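Local coordinates for protein exodeoxyribonuclease 10 (PDB 4FZY) that degrades single- and double-stranded DNA from the 3' end, using magnesium as its cofactor, and takes part in DNA repair, at residues D6-G11 / H132-L137. Residues are numbered along the deposited sequence; the frame is centred on the assembly and turned at random.
Sequences DTETCG and HHHRAL. With NA (sodium ion), chain F; NA (sodium ion), chain E; nucleotides of chain A.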
loop_
_atom_site.group_PDB
_atom_site.type_symbol
_atom_site.label_atom_id
_atom_site.label_comp_id
_atom_site.label_asym_id
_atom_site.label_seq_id
_atom_site.Cartn_x
_atom_site.Cartn_y
_atom_site.Cartn_z
ATOM N N ASP B 6 25.557 -8.542 5.755
ATOM C CA ASP B 6 24.669 -8.272 6.880
ATOM C C ASP B 6 25.345 -7.441 7.959
ATOM O O ASP B 6 26.558 -7.536 8.149
ATOM C CB ASP B 6 24.130 -9.570 7.478
ATOM C CG ASP B 6 23.014 -9.331 8.486
ATOM O OD1 ASP B 6 22.129 -8.490 8.216
ATOM O OD2 ASP B 6 23.017 -9.983 9.561
ATOM N N THR B 7 24.530 -6.722 8.732
ATOM C CA THR B 7 24.996 -5.621 9.545
ATOM C C THR B 7 24.181 -5.517 10.866
ATOM O O THR B 7 22.957 -5.596 10.852
ATOM C CB THR B 7 24.963 -4.306 8.713
ATOM O OG1 THR B 7 25.788 -3.312 9.322
ATOM C CG2 THR B 7 23.561 -3.775 8.577
ATOM N N GLU B 8 24.862 -5.543 12.010
ATOM C CA GLU B 8 24.196 -5.226 13.291
ATOM C C GLU B 8 24.438 -3.747 13.669
ATOM O O GLU B 8 25.534 -3.234 13.493
ATOM C CB GLU B 8 24.663 -6.163 14.430
ATOM C CG GLU B 8 24.525 -7.694 14.178
ATOM C CD GLU B 8 23.166 -8.123 13.572
ATOM O OE1 GLU B 8 22.129 -7.494 13.877
ATOM O OE2 GLU B 8 23.131 -9.132 12.827
ATOM N N THR B 9 23.397 -3.068 14.147
ATOM C CA THR B 9 23.423 -1.621 14.301
ATOM C C THR B 9 23.004 -1.169 15.712
ATOM O O THR B 9 22.643 -1.985 16.557
ATOM C CB THR B 9 22.466 -0.936 13.308
ATOM O OG1 THR B 9 21.114 -1.105 13.753
ATOM C CG2 THR B 9 22.607 -1.505 11.887
ATOM N N CYS B 10 22.968 0.152 15.901
ATOM C CA CYS B 10 22.566 0.801 17.150
ATOM C C CYS B 10 21.057 1.120 17.203
ATOM O O CYS B 10 20.535 1.543 18.243
ATOM C CB CYS B 10 23.320 2.122 17.316
ATOM S SG CYS B 10 25.127 2.031 17.292
ATOM N N GLY B 11 20.394 1.038 16.058
ATOM C CA GLY B 11 18.988 1.387 15.963
ATOM C C GLY B 11 18.603 1.323 14.506
ATOM O O GLY B 11 19.357 0.816 13.674
ATOM N N HIS B 132 24.460 -16.471 17.411
ATOM C CA HIS B 132 23.024 -16.668 17.490
ATOM C C HIS B 132 22.323 -15.782 16.469
ATOM O O HIS B 132 22.976 -15.053 15.711
ATOM C CB HIS B 132 22.519 -16.356 18.909
ATOM C CG HIS B 132 22.947 -15.015 19.420
ATOM N ND1 HIS B 132 22.335 -13.842 19.030
ATOM C CD2 HIS B 132 23.965 -14.656 20.237
ATOM C CE1 HIS B 132 22.937 -12.821 19.615
ATOM N NE2 HIS B 132 23.931 -13.289 20.352
ATOM N N HIS B 133 20.999 -15.892 16.411
ATOM C CA HIS B 133 20.196 -15.043 15.550
ATOM C C HIS B 133 20.529 -13.561 15.791
ATOM O O HIS B 133 20.629 -13.111 16.936
ATOM C CB HIS B 133 18.712 -15.303 15.810
ATOM C CG HIS B 133 17.795 -14.596 14.865
ATOM N ND1 HIS B 133 18.116 -14.369 13.542
ATOM C CD2 HIS B 133 16.512 -14.183 15.016
ATOM C CE1 HIS B 133 17.093 -13.787 12.937
ATOM N NE2 HIS B 133 16.110 -13.654 13.812
ATOM N N HIS B 134 20.665 -12.808 14.703
ATOM C CA HIS B 134 20.966 -11.385 14.777
ATOM C C HIS B 134 22.407 -11.168 15.212
ATOM O O HIS B 134 22.731 -10.165 15.836
ATOM C CB HIS B 134 19.997 -10.652 15.720
ATOM C CG HIS B 134 18.660 -10.359 15.104
ATOM N ND1 HIS B 134 17.504 -11.016 15.478
ATOM C CD2 HIS B 134 18.305 -9.516 14.103
ATOM C CE1 HIS B 134 16.492 -10.568 14.752
ATOM N NE2 HIS B 134 16.954 -9.669 13.900
ATOM N N ARG B 135 23.290 -12.047 14.749
ATOM C CA ARG B 135 24.728 -11.780 14.769
ATOM C C ARG B 135 25.319 -11.743 13.345
ATOM O O ARG B 135 26.007 -12.668 12.940
ATOM C CB ARG B 135 25.427 -12.876 15.560
ATOM C CG ARG B 135 25.916 -12.473 16.964
ATOM C CD ARG B 135 26.038 -10.974 17.161
ATOM N NE ARG B 135 27.447 -10.564 17.169
ATOM C CZ ARG B 135 28.374 -11.071 17.985
ATOM N NH1 ARG B 135 28.040 -11.981 18.885
ATOM N NH2 ARG B 135 29.641 -10.699 17.863
ATOM N N ALA B 136 25.102 -10.660 12.610
ATOM C CA ALA B 136 25.719 -10.492 11.281
ATOM C C ALA B 136 26.154 -11.805 10.613
ATOM O O ALA B 136 25.478 -12.308 9.716
ATOM C CB ALA B 136 26.870 -9.538 11.364
ATOM N N LEU B 137 27.264 -12.372 11.072
ATOM C CA LEU B 137 27.767 -13.606 10.480
ATOM C C LEU B 137 26.760 -14.755 10.533
ATOM O O LEU B 137 26.509 -15.407 9.527
ATOM C CB LEU B 137 29.090 -14.029 11.109
ATOM C CG LEU B 137 29.847 -15.152 10.378
ATOM C CD1 LEU B 137 30.023 -14.824 8.877
ATOM C CD2 LEU B 137 31.220 -15.407 11.040
HETATM NA NA NA F . 21.066 -9.567 11.248
HETATM NA NA NA E . 20.269 -7.303 8.436
ATOM P P DG A 12 18.366 -7.250 10.978
ATOM O OP1 DG A 12 19.577 -8.032 10.642
ATOM O OP2 DG A 12 17.149 -7.958 11.429
ATOM O "O5'" DG A 12 18.750 -6.149 12.090
ATOM C "C5'" DG A 12 19.418 -4.964 11.733
ATOM C "C4'" DG A 12 19.721 -4.129 12.965
ATOM O "O4'" DG A 12 18.676 -3.141 13.123
ATOM C "C3'" DG A 12 19.767 -4.872 14.295
ATOM O "O3'" DG A 12 21.090 -5.324 14.583
ATOM C "C2'" DG A 12 19.373 -3.789 15.285
ATOM C "C1'" DG A 12 18.355 -3.000 14.487
ATOM N N9 DG A 12 16.997 -3.476 14.662
ATOM C C8 DG A 12 16.441 -4.605 14.115
ATOM N N7 DG A 12 15.181 -4.750 14.415
ATOM C C5 DG A 12 14.886 -3.649 15.205
ATOM C C6 DG A 12 13.673 -3.279 15.837
ATOM O O6 DG A 12 12.585 -3.872 15.802
ATOM N N1 DG A 12 13.797 -2.089 16.555
ATOM C C2 DG A 12 14.955 -1.360 16.634
ATOM N N2 DG A 12 14.889 -0.226 17.326
ATOM N N3 DG A 12 16.111 -1.714 16.081
ATOM C C4 DG A 12 15.996 -2.862 15.377
HETATM O O HOH W 1 18.915 -9.028 8.087
HETATM O O HOH W 2 19.651 -7.086 6.149
HETATM O O HOH W 3 21.174 -5.264 8.531
#
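D6 and A136 bring the two backbones nearest, 5.0 Å between their CA atoms, where strand 2-9 passes A136, the N-cap of helix 137-154. The preceding loop makes a type II turn from H132 to R135. E8 carries most of the contact: its chain bends at chi2 (-45°) and lays the carboxylate against the backbone of H134 to A136. A136 N donates to the anti lone pair of E8 OE2, 2.5 Å apart. E8 OE2 also binds the sodium ion of chain F at 2.6 Å. D6 reaches both ions: with CG anti to the backbone N (chi1 -170°), its OD2 joins E8 OE2 on the chain F ion, while D6 OD1 binds the sodium ion of chain E at 2.2 Å. OP1 of the DNA's DG12 bridges the pair, and three waters help fill the chain E ion's shell. At the nucleotide's other end, O3' donates to E8 OE1 and accepts from T9 N. T9 OG1 hydrogen-bonds to G11 O at 2.6 Å and lies 3.2 Å from DG12 O4', so an alanine here would probably leave G11 O without this hydrogen bond and take away the contact with the sugar. H134 meets the phosphate edge-on, its NE2 making a weak 3.0 Å hydrogen bond to DG12 OP2. This is the two-metal site of a DEDDh exonuclease, with sodium in the positions where magnesium would be expected and H134 consistent with the family's histidine. D139, on helix 137-154, completes the chain F ion's protein ligands and accepts from H134 N. R135 NE forms a salt bridge with E18 of the adjoining strand 16-25, D85 of helix 82-88 touches D6, and helix 45-51 packs on E8 and H134.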